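Quinoline 2-oxidoreductase small subunit (Pseudomonas putida, PDB 1T3Q) carries the two [2Fe-2S] clusters of the molybdenum hydroxylase quinoline 2-oxidoreductase and probably relays electrons from the molybdenum centre to FAD. Local coordinates at the interface of chains A and B and the interface of chains A and C. Coordinates in Å, arbitrary orientation; residue numbers count along the deposited sequence, not the author numbering. Chains: chain A, quinoline 2-oxidoreductase small subunit; chain B, quinoline 2-oxidoreductase medium subunit; chain C, quinoline 2-oxidoreductase large subunit.

Contact 1: the interface of chains A and B. Residues chain A 30, 68-71, 74; chain B 3, 6, 30, 37, 50.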
loop_
_atom_site.group_PDB
_atom_site.type_symbol
_atom_site.label_atom_id
_atom_site.label_comp_id
_atom_site.label_asym_id
_atom_site.label_seq_id
_atom_site.Cartn_x
_atom_site.Cartn_y
_atom_site.Cartn_z
ATOM N N HIS A 30 3.246 27.150 -4.048
ATOM C CA HIS A 30 1.922 27.740 -3.908
ATOM C C HIS A 30 1.126 27.001 -2.834
ATOM O O HIS A 30 1.511 25.917 -2.391
ATOM C CB HIS A 30 1.159 27.807 -5.248
ATOM C CG HIS A 30 1.123 26.527 -6.033
ATOM N ND1 HIS A 30 0.630 25.346 -5.522
ATOM C CD2 HIS A 30 1.425 26.277 -7.330
ATOM C CE1 HIS A 30 0.622 24.426 -6.472
ATOM N NE2 HIS A 30 1.099 24.967 -7.580
ATOM N N CYS A 68 -3.734 27.684 -6.208
ATOM C CA CYS A 68 -2.548 27.535 -7.051
ATOM C C CYS A 68 -1.974 28.915 -7.374
ATOM O O CYS A 68 -0.824 29.034 -7.810
ATOM C CB CYS A 68 -2.891 26.806 -8.353
ATOM S SG CYS A 68 -3.855 27.749 -9.525
ATOM N N LEU A 69 -2.784 29.955 -7.168
ATOM C CA LEU A 69 -2.345 31.322 -7.421
ATOM C C LEU A 69 -2.205 32.117 -6.121
ATOM O O LEU A 69 -2.303 33.346 -6.110
ATOM C CB LEU A 69 -3.309 32.034 -8.374
ATOM C CG LEU A 69 -3.421 31.446 -9.786
ATOM C CD1 LEU A 69 -4.150 32.440 -10.662
ATOM C CD2 LEU A 69 -2.032 31.157 -10.373
ATOM N N THR A 70 -1.987 31.395 -5.030
ATOM C CA THR A 70 -1.778 31.993 -3.716
ATOM C C THR A 70 -0.490 31.368 -3.199
ATOM O O THR A 70 -0.369 30.150 -3.184
ATOM C CB THR A 70 -2.913 31.637 -2.721
ATOM O OG1 THR A 70 -4.172 32.108 -3.222
ATOM C CG2 THR A 70 -2.639 32.281 -1.358
ATOM N N LEU A 71 0.488 32.177 -2.796
ATOM C CA LEU A 71 1.718 31.589 -2.274
ATOM C C LEU A 71 1.363 30.947 -0.939
ATOM O O LEU A 71 0.517 31.463 -0.198
ATOM C CB LEU A 71 2.802 32.657 -2.051
ATOM C CG LEU A 71 3.312 33.485 -3.238
ATOM C CD1 LEU A 71 4.404 34.430 -2.753
ATOM C CD2 LEU A 71 3.868 32.568 -4.324
ATOM N N GLN A 74 1.489 33.170 1.844
ATOM C CA GLN A 74 0.436 34.176 1.958
ATOM C C GLN A 74 -0.747 33.661 2.769
ATOM O O GLN A 74 -1.753 34.351 2.920
ATOM C CB GLN A 74 -0.028 34.633 0.573
ATOM C CG GLN A 74 1.027 35.456 -0.154
ATOM C CD GLN A 74 0.614 35.855 -1.553
ATOM O OE1 GLN A 74 0.264 35.010 -2.371
ATOM N NE2 GLN A 74 0.662 37.149 -1.838
ATOM N N PHE B 3 6.922 27.486 -9.873
ATOM C CA PHE B 3 7.600 28.780 -9.847
ATOM C C PHE B 3 9.103 28.621 -9.657
ATOM O O PHE B 3 9.564 27.631 -9.091
ATOM C CB PHE B 3 7.116 29.641 -8.674
ATOM C CG PHE B 3 5.627 29.752 -8.553
ATOM C CD1 PHE B 3 5.047 29.964 -7.302
ATOM C CD2 PHE B 3 4.802 29.664 -9.669
ATOM C CE1 PHE B 3 3.672 30.082 -7.167
ATOM C CE2 PHE B 3 3.418 29.783 -9.541
ATOM C CZ PHE B 3 2.856 29.991 -8.291
ATOM N N PHE B 6 12.669 32.072 -5.107
ATOM C CA PHE B 6 12.753 33.481 -4.717
ATOM C C PHE B 6 12.500 33.647 -3.221
ATOM O O PHE B 6 11.906 32.776 -2.585
ATOM C CB PHE B 6 11.749 34.329 -5.518
ATOM C CG PHE B 6 10.330 33.819 -5.465
ATOM C CD1 PHE B 6 9.545 34.006 -4.330
ATOM C CD2 PHE B 6 9.790 33.122 -6.545
ATOM C CE1 PHE B 6 8.241 33.503 -4.272
ATOM C CE2 PHE B 6 8.492 32.619 -6.497
ATOM C CZ PHE B 6 7.715 32.809 -5.357
ATOM N N ILE B 30 4.401 41.857 -5.271
ATOM C CA ILE B 30 3.304 40.925 -5.461
ATOM C C ILE B 30 2.132 41.484 -4.666
ATOM O O ILE B 30 2.289 41.903 -3.519
ATOM C CB ILE B 30 3.602 39.470 -4.984
ATOM C CG1 ILE B 30 2.370 38.598 -5.280
ATOM C CG2 ILE B 30 3.918 39.430 -3.494
ATOM C CD1 ILE B 30 2.527 37.120 -4.940
ATOM N N LEU B 37 1.763 35.224 -10.619
ATOM C CA LEU B 37 2.018 33.806 -10.402
ATOM C C LEU B 37 1.866 33.008 -11.696
ATOM O O LEU B 37 2.635 32.080 -11.946
ATOM C CB LEU B 37 1.120 33.252 -9.283
ATOM C CG LEU B 37 1.314 33.888 -7.896
ATOM C CD1 LEU B 37 0.812 32.929 -6.816
ATOM C CD2 LEU B 37 2.777 34.207 -7.648
ATOM N N LEU B 50 10.057 38.419 -3.784
ATOM C CA LEU B 50 8.739 38.993 -4.005
ATOM C C LEU B 50 8.399 39.811 -2.773
ATOM O O LEU B 50 8.480 39.320 -1.647
ATOM C CB LEU B 50 7.683 37.908 -4.226
ATOM C CG LEU B 50 7.790 37.129 -5.543
ATOM C CD1 LEU B 50 6.561 36.249 -5.706
ATOM C CD2 LEU B 50 7.906 38.098 -6.715
#
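B:Phe3 turns the CE1-CZ rim of its ring toward A:His30, A:Cys68 and A:Leu71, and its side chain meets that of A:His30 at about a right angle. Its CE1 lies 3.9 Å from A:His30 CB, while CZ comes 3.8 Å from the backbone oxygen O of A:Cys68, a ligand of the first cluster. One face of the A:His30 imidazole is covered off-centre by A:Cys68 CA. The B:Phe6 ring carries B:Leu50 CD1 off-centre on one face and points its CZ corner at A:Leu71. That leucine is the hub of an apolar patch between the subunits. With CG beside the backbone N and anti to the carbonyl carbon (chi1 -61°), the side chain spreads both methyls into chain B. CD2 touches B:Phe3 CE1 at 3.8 Å and also reaches B:Leu37 CD2 and B:Phe6 CZ. CD1 meets B:Ile30 CD1 tip to tip at 3.9 Å, with B:Leu50 CD1 slightly farther. B:Leu37, on helix 36-41, runs antiparallel past A:Leu69; its CD1 packs 3.6 Å from A:Leu69 CA, and A:Leu69 also lines the FAD pocket. No polar bond crosses this patch, which appears to rest on the fit of carbon surfaces. The amide of A:Gln74 is fixed from within its own chain: A:Leu71 N donates to OE1 at 2.9 Å, on a lone pair in the carbonyl plane, and NE2 is thereby turned to B:Ile30 CD1, 3.6 Å away.

Contact 2: the interface of chains A and C. Residues chain A 47-48, 52-53, 141; chain C 201, 285, 708, 713.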
loop_
_atom_site.group_PDB
_atom_site.type_symbol
_atom_site.label_atom_id
_atom_site.label_comp_id
_atom_site.label_asym_id
_atom_site.label_seq_id
_atom_site.Cartn_x
_atom_site.Cartn_y
_atom_site.Cartn_z
ATOM N N GLY A 47 -5.380 21.178 -11.510
ATOM C CA GLY A 47 -5.639 20.812 -12.890
ATOM C C GLY A 47 -5.010 21.710 -13.945
ATOM O O GLY A 47 -5.018 21.358 -15.129
ATOM N N CYS A 48 -4.471 22.861 -13.546
ATOM C CA CYS A 48 -3.866 23.773 -14.517
ATOM C C CYS A 48 -2.779 24.689 -13.959
ATOM O O CYS A 48 -1.860 25.064 -14.686
ATOM C CB CYS A 48 -4.942 24.646 -15.174
ATOM S SG CYS A 48 -5.593 25.979 -14.104
ATOM N N VAL A 52 -7.345 29.002 -14.088
ATOM C CA VAL A 52 -8.494 28.800 -14.960
ATOM C C VAL A 52 -9.497 27.695 -14.606
ATOM O O VAL A 52 -10.705 27.938 -14.598
ATOM C CB VAL A 52 -8.039 28.553 -16.430
ATOM C CG1 VAL A 52 -9.259 28.371 -17.331
ATOM C CG2 VAL A 52 -7.182 29.720 -16.925
ATOM N N CYS A 53 -9.014 26.492 -14.306
ATOM C CA CYS A 53 -9.929 25.381 -14.053
ATOM C C CYS A 53 -10.746 25.420 -12.771
ATOM O O CYS A 53 -11.859 24.893 -12.737
ATOM C CB CYS A 53 -9.188 24.050 -14.148
ATOM S SG CYS A 53 -8.154 23.650 -12.768
ATOM N N LEU A 141 -14.410 24.339 -13.939
ATOM C CA LEU A 141 -14.529 23.429 -15.068
ATOM C C LEU A 141 -14.727 21.970 -14.693
ATOM O O LEU A 141 -14.104 21.455 -13.763
ATOM C CB LEU A 141 -13.292 23.554 -15.963
ATOM C CG LEU A 141 -12.969 24.980 -16.423
ATOM C CD1 LEU A 141 -11.676 24.987 -17.233
ATOM C CD2 LEU A 141 -14.120 25.526 -17.236
ATOM N N MET C 201 -9.604 16.862 -16.497
ATOM C CA MET C 201 -9.184 17.808 -15.460
ATOM C C MET C 201 -7.922 17.334 -14.741
ATOM O O MET C 201 -7.122 18.153 -14.281
ATOM C CB MET C 201 -10.321 18.079 -14.464
ATOM C CG MET C 201 -11.397 19.003 -15.027
ATOM S SD MET C 201 -10.755 20.622 -15.594
ATOM C CE MET C 201 -10.440 20.261 -17.339
ATOM N N ARG C 285 -0.390 21.010 -17.056
ATOM C CA ARG C 285 -1.325 21.228 -18.152
ATOM C C ARG C 285 -0.674 21.449 -19.521
ATOM O O ARG C 285 -1.186 20.979 -20.534
ATOM C CB ARG C 285 -2.256 22.397 -17.820
ATOM C CG ARG C 285 -3.344 22.643 -18.862
ATOM C CD ARG C 285 -4.201 21.402 -19.113
ATOM N NE ARG C 285 -4.798 20.872 -17.888
ATOM C CZ ARG C 285 -5.552 19.776 -17.840
ATOM N NH1 ARG C 285 -5.800 19.088 -18.952
ATOM N NH2 ARG C 285 -6.063 19.368 -16.684
ATOM N N LEU C 708 -5.165 26.672 -20.834
ATOM C CA LEU C 708 -6.618 26.711 -20.770
ATOM C C LEU C 708 -7.135 28.095 -21.155
ATOM O O LEU C 708 -8.344 28.322 -21.237
ATOM C CB LEU C 708 -7.082 26.331 -19.364
ATOM C CG LEU C 708 -7.746 24.964 -19.164
ATOM C CD1 LEU C 708 -7.178 23.916 -20.098
ATOM C CD2 LEU C 708 -7.578 24.553 -17.719
ATOM N N ILE C 713 -12.668 24.983 -23.159
ATOM C CA ILE C 713 -13.588 23.868 -22.993
ATOM C C ILE C 713 -14.873 24.448 -22.405
ATOM O O ILE C 713 -14.860 25.491 -21.746
ATOM C CB ILE C 713 -13.043 22.748 -22.076
ATOM C CG1 ILE C 713 -12.709 23.304 -20.693
ATOM C CG2 ILE C 713 -11.835 22.071 -22.738
ATOM C CD1 ILE C 713 -12.402 22.223 -19.684
#
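C:Arg285 reaches over to the backbone carbonyl of A:Gly47, at the entrance of the loop that holds the first [2Fe-2S] cluster. Its CB rests 3.9 Å from A:Cys48 CA. The chain leaves with CG anti to the backbone N (chi1 -176°), then bends at chi2 and chi3, which brings CD past the same carbonyl and swings the guanidinium side-on to it. NE donates to A:Gly47 O at 2.8 Å, nearly along the C=O axis, and NH2 donates to that oxygen at 2.7 Å, on a lone pair in the carbonyl plane (C=O...N angle 139°). The oxygen lies in the guanidinium plane, so two N-H groups converge on one acceptor, which should limit rotation of the carbonyl. A methionine in place of C:Arg285 takes away both donors and would probably leave the A:Gly47 carbonyl without its mates and the cluster loop less firmly held. Beside the polar grip, C:Leu708 wedges among the loop residues: CB packs 3.6 Å from A:Val52 CG1, and CD2 lies 3.7 Å from A:Cys48 CB, with A:Cys53 CB nearby. A:Leu141 CD1 touches C:Ile713 CD1 at 3.8 Å, and A:Leu141 CB faces the sulfur SD of C:Met201. Within the loop A:Cys53 N donates a nearly straight hydrogen bond to A:Cys48 SG, 3.5 Å away. The site joins the plant-type ferredoxin loop of chain A, and A:Leu141 next to cluster ligand A:Cys142, to the start of helix 285-291 and loops of chain C.

Contact 3: the interface of chains A and C. Residues chain A 103, 105-106; chain C 20, 23, 507, 673-674, 677.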
loop_
_atom_site.group_PDB
_atom_site.type_symbol
_atom_site.label_atom_id
_atom_site.label_comp_id
_atom_site.label_asym_id
_atom_site.label_seq_id
_atom_site.Cartn_x
_atom_site.Cartn_y
_atom_site.Cartn_z
ATOM N N HIS A 103 -26.240 12.966 -8.758
ATOM C CA HIS A 103 -25.153 12.498 -9.623
ATOM C C HIS A 103 -24.452 13.721 -10.220
ATOM O O HIS A 103 -24.412 13.912 -11.438
ATOM C CB HIS A 103 -25.702 11.586 -10.733
ATOM C CG HIS A 103 -24.636 10.951 -11.578
ATOM N ND1 HIS A 103 -23.464 10.455 -11.048
ATOM C CD2 HIS A 103 -24.586 10.690 -12.908
ATOM C CE1 HIS A 103 -22.738 9.916 -12.013
ATOM N NE2 HIS A 103 -23.396 10.046 -13.151
ATOM N N LEU A 105 -21.241 14.347 -9.859
ATOM C CA LEU A 105 -19.821 14.065 -10.065
ATOM C C LEU A 105 -19.634 12.680 -10.698
ATOM O O LEU A 105 -20.460 11.792 -10.545
ATOM C CB LEU A 105 -19.031 14.118 -8.754
ATOM C CG LEU A 105 -19.379 13.054 -7.724
ATOM C CD1 LEU A 105 -18.166 12.741 -6.862
ATOM C CD2 LEU A 105 -20.549 13.550 -6.873
ATOM N N GLN A 106 -18.524 12.533 -11.409
ATOM C CA GLN A 106 -18.158 11.304 -12.068
ATOM C C GLN A 106 -16.737 10.910 -11.658
ATOM O O GLN A 106 -16.546 10.075 -10.755
ATOM C CB GLN A 106 -18.314 11.468 -13.587
ATOM C CG GLN A 106 -19.772 11.302 -14.048
ATOM C CD GLN A 106 -20.024 11.405 -15.545
ATOM O OE1 GLN A 106 -19.287 10.856 -16.360
ATOM N NE2 GLN A 106 -21.103 12.098 -15.907
ATOM N N ARG C 20 -24.176 6.129 -6.392
ATOM C CA ARG C 20 -22.791 5.681 -6.505
ATOM C C ARG C 20 -22.052 5.520 -5.186
ATOM O O ARG C 20 -21.985 6.441 -4.378
ATOM C CB ARG C 20 -22.009 6.627 -7.424
ATOM C CG ARG C 20 -22.670 6.856 -8.778
ATOM C CD ARG C 20 -21.644 7.283 -9.815
ATOM N NE ARG C 20 -20.671 8.208 -9.238
ATOM C CZ ARG C 20 -19.508 8.514 -9.798
ATOM N NH1 ARG C 20 -18.683 9.359 -9.191
ATOM N NH2 ARG C 20 -19.174 7.975 -10.964
ATOM N N ASP C 23 -18.981 7.996 -4.633
ATOM C CA ASP C 23 -19.231 9.410 -4.355
ATOM C C ASP C 23 -18.810 9.904 -2.983
ATOM O O ASP C 23 -18.328 11.025 -2.856
ATOM C CB ASP C 23 -20.715 9.743 -4.540
ATOM C CG ASP C 23 -21.128 9.820 -5.996
ATOM O OD1 ASP C 23 -20.292 9.541 -6.886
ATOM O OD2 ASP C 23 -22.302 10.159 -6.252
ATOM N N GLY C 507 -14.190 7.393 -13.817
ATOM C CA GLY C 507 -15.380 8.169 -13.521
ATOM C C GLY C 507 -16.700 7.635 -14.056
ATOM O O GLY C 507 -17.753 8.181 -13.717
ATOM N N MET C 673 -29.533 6.586 -14.075
ATOM C CA MET C 673 -28.918 7.822 -13.600
ATOM C C MET C 673 -27.505 7.978 -14.182
ATOM O O MET C 673 -27.144 9.030 -14.713
ATOM C CB MET C 673 -28.833 7.806 -12.075
ATOM C CG MET C 673 -28.206 9.056 -11.474
ATOM S SD MET C 673 -28.056 8.942 -9.675
ATOM C CE MET C 673 -26.630 7.825 -9.552
ATOM N N ILE C 674 -26.709 6.926 -14.069
ATOM C CA ILE C 674 -25.340 6.953 -14.575
ATOM C C ILE C 674 -25.313 7.100 -16.091
ATOM O O ILE C 674 -24.490 7.837 -16.631
ATOM C CB ILE C 674 -24.573 5.689 -14.114
ATOM C CG1 ILE C 674 -24.213 5.846 -12.630
ATOM C CG2 ILE C 674 -23.302 5.486 -14.951
ATOM C CD1 ILE C 674 -23.648 4.607 -11.985
ATOM N N GLY C 677 -25.877 10.578 -17.028
ATOM C CA GLY C 677 -24.705 11.378 -16.719
ATOM C C GLY C 677 -23.721 11.267 -17.879
ATOM O O GLY C 677 -23.104 12.248 -18.280
HETATM O O HOH W 1 -22.312 8.759 -15.469
HETATM O O HOH W 2 -22.471 11.410 -8.567
#
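Direct hydrogen bonds centre on C:Arg20, whose NH1 donates to the backbone O of A:Gln106 at 2.7 Å, on a lone pair in the carbonyl plane and nearly straight (164° at H). The guanidinium is held in this orientation by C:Asp23: NE and NH1 both grip OD1, NE at 2.7 Å in a salt bridge within chain C. A:Leu105 O sits above one face of the same group. A weaker bond runs from A:Gln106 NE2 to C:Gly677 O. Water extends the contact at both nitrogens of A:His103. ND1 lies 2.8 Å from water 2, which also meets C:Asp23 OD2 and A:Leu105 O; NE2 reaches water 1, in the ring plane, which C:Ile674 O also holds. Apolar packing completes the histidine's setting. With CG anti to the backbone N (chi1 -174°), the ring lies between C:Arg20 and helix 672-692 of chain C, CE1 3.6 Å from C:Arg20 CD and CB 3.6 Å from C:Met673 CG. The imidazole and guanidinium planes stand 56° apart. A:Leu105 CD2 packs on the carboxylate carbon CG of C:Asp23. Since A:Gln106 precedes cluster ligand A:Cys107, the site probably holds the second [2Fe-2S] cluster in register with the large, molybdenum-bearing subunit.

Contact 4: the interface of chains A and C. Residues chain A 46-47, 107, 109; chain C 201-202, 252, 285.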
loop_
_atom_site.group_PDB
_atom_site.type_symbol
_atom_site.label_atom_id
_atom_site.label_comp_id
_atom_site.label_asym_id
_atom_site.label_seq_id
_atom_site.Cartn_x
_atom_site.Cartn_y
_atom_site.Cartn_z
ATOM N N ILE A 46 -5.191 19.889 -8.332
ATOM C CA ILE A 46 -4.532 20.793 -9.263
ATOM C C ILE A 46 -4.762 20.327 -10.698
ATOM O O ILE A 46 -4.380 19.213 -11.060
ATOM C CB ILE A 46 -3.013 20.830 -9.000
ATOM C CG1 ILE A 46 -2.747 21.290 -7.565
ATOM C CG2 ILE A 46 -2.340 21.756 -9.994
ATOM C CD1 ILE A 46 -1.288 21.212 -7.163
ATOM N N GLY A 47 -5.380 21.178 -11.510
ATOM C CA GLY A 47 -5.639 20.812 -12.890
ATOM C C GLY A 47 -5.010 21.710 -13.945
ATOM O O GLY A 47 -5.018 21.358 -15.129
ATOM N N CYS A 107 -15.743 11.514 -12.299
ATOM C CA CYS A 107 -14.374 11.175 -11.925
ATOM C C CYS A 107 -14.098 11.819 -10.562
ATOM O O CYS A 107 -13.259 11.352 -9.800
ATOM C CB CYS A 107 -13.416 11.694 -12.996
ATOM S SG CYS A 107 -12.976 13.432 -12.906
ATOM N N PHE A 109 -12.755 14.777 -9.855
ATOM C CA PHE A 109 -11.597 15.654 -9.737
ATOM C C PHE A 109 -11.926 17.133 -9.526
ATOM O O PHE A 109 -11.194 17.845 -8.840
ATOM C CB PHE A 109 -10.705 15.500 -10.967
ATOM C CG PHE A 109 -9.262 15.800 -10.697
ATOM C CD1 PHE A 109 -8.517 14.963 -9.876
ATOM C CD2 PHE A 109 -8.649 16.915 -11.254
ATOM C CE1 PHE A 109 -7.163 15.231 -9.611
ATOM C CE2 PHE A 109 -7.298 17.191 -10.995
ATOM C CZ PHE A 109 -6.560 16.344 -10.173
ATOM N N MET C 201 -9.604 16.862 -16.497
ATOM C CA MET C 201 -9.184 17.808 -15.460
ATOM C C MET C 201 -7.922 17.334 -14.741
ATOM O O MET C 201 -7.122 18.153 -14.281
ATOM C CB MET C 201 -10.321 18.079 -14.464
ATOM C CG MET C 201 -11.397 19.003 -15.027
ATOM S SD MET C 201 -10.755 20.622 -15.594
ATOM C CE MET C 201 -10.440 20.261 -17.339
ATOM N N GLU C 202 -7.747 16.020 -14.631
ATOM C CA GLU C 202 -6.532 15.473 -14.027
ATOM C C GLU C 202 -5.629 15.091 -15.199
ATOM O O GLU C 202 -6.047 14.353 -16.090
ATOM C CB GLU C 202 -6.815 14.210 -13.215
ATOM C CG GLU C 202 -5.537 13.520 -12.747
ATOM C CD GLU C 202 -5.750 12.070 -12.370
ATOM O OE1 GLU C 202 -6.331 11.320 -13.184
ATOM O OE2 GLU C 202 -5.331 11.673 -11.266
ATOM N N GLY C 252 -8.965 10.880 -12.557
ATOM C CA GLY C 252 -9.750 12.077 -12.819
ATOM C C GLY C 252 -10.108 12.321 -14.273
ATOM O O GLY C 252 -9.791 13.373 -14.835
ATOM N N ARG C 285 -0.390 21.010 -17.056
ATOM C CA ARG C 285 -1.325 21.228 -18.152
ATOM C C ARG C 285 -0.674 21.449 -19.521
ATOM O O ARG C 285 -1.186 20.979 -20.534
ATOM C CB ARG C 285 -2.256 22.397 -17.820
ATOM C CG ARG C 285 -3.344 22.643 -18.862
ATOM C CD ARG C 285 -4.201 21.402 -19.113
ATOM N NE ARG C 285 -4.798 20.872 -17.888
ATOM C CZ ARG C 285 -5.552 19.776 -17.840
ATOM N NH1 ARG C 285 -5.800 19.088 -18.952
ATOM N NH2 ARG C 285 -6.063 19.368 -16.684
#
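A:Phe109 lays a ring face against C:Glu202, whose CB stands over the centre, 3.5 Å from the centroid. The phenylalanine lies inside the CXXC motif of the second [2Fe-2S] cluster, between ligands A:Cys107 and A:Cys110, in the [2Fe-2S] binding domain of the xanthine dehydrogenase-type enzymes. This end of the contact is dense. The two side chains cross at about a right angle, and the chain C backbone continues over the same face toward the CE2 corner, with C:Glu202 CA 3.6 Å and C:Met201 O 3.4 Å from A:Phe109 CE2. The CB methylene of C:Glu202 makes the CH-pi contact, while the side chain, CG anti to its backbone N (chi1 172°), extends past the ring and OE1 accepts from C:Gly252 N at 2.7 Å, the donor standing above the carboxylate plane. That bond probably helps to hold the glycine against the cluster ligand, where C:Gly252 CA packs 3.5 Å from A:Cys107 SG. The same sulfur accepts a hydrogen bond from A:Phe109 N at 3.3 Å, an N-H that would tend to stabilise charge on the thiolate. The A:Gly47 end is sparser in side-chain packing. A:Ile46 buries nothing against chain C, although its O lies in plane at the ring edge, 3.7 Å from A:Phe109 CZ. C:Met201 O meets A:Gly47 CA at 3.3 Å, and the glycine carbonyl is held by C:Arg285. An alanine in place of C:Arg285 would remove both donors, and the A:Gly47 carbonyl, left without its partners, would probably be freer to turn.

The four contacts run along chain A, from the flavin subunit into the molybdenum subunit. Contact 1 joins chain B; contacts 2, 3 and 4 join chain C. Contacts 2 and 4, their C-alpha centres about 8 Å apart, share A:Gly47, C:Met201 and C:Arg285 and form one continuous surface between the two cluster loops. Between C-alpha centres, contact 1 lies about 18 Å from contact 2 and 35 Å from contact 3, and contact 4 about 16 Å from contact 3. Cluster-binding residues occur at every contact, which suggests that the same segments serve the subunit joints and the probable electron path from molybdenum to flavin.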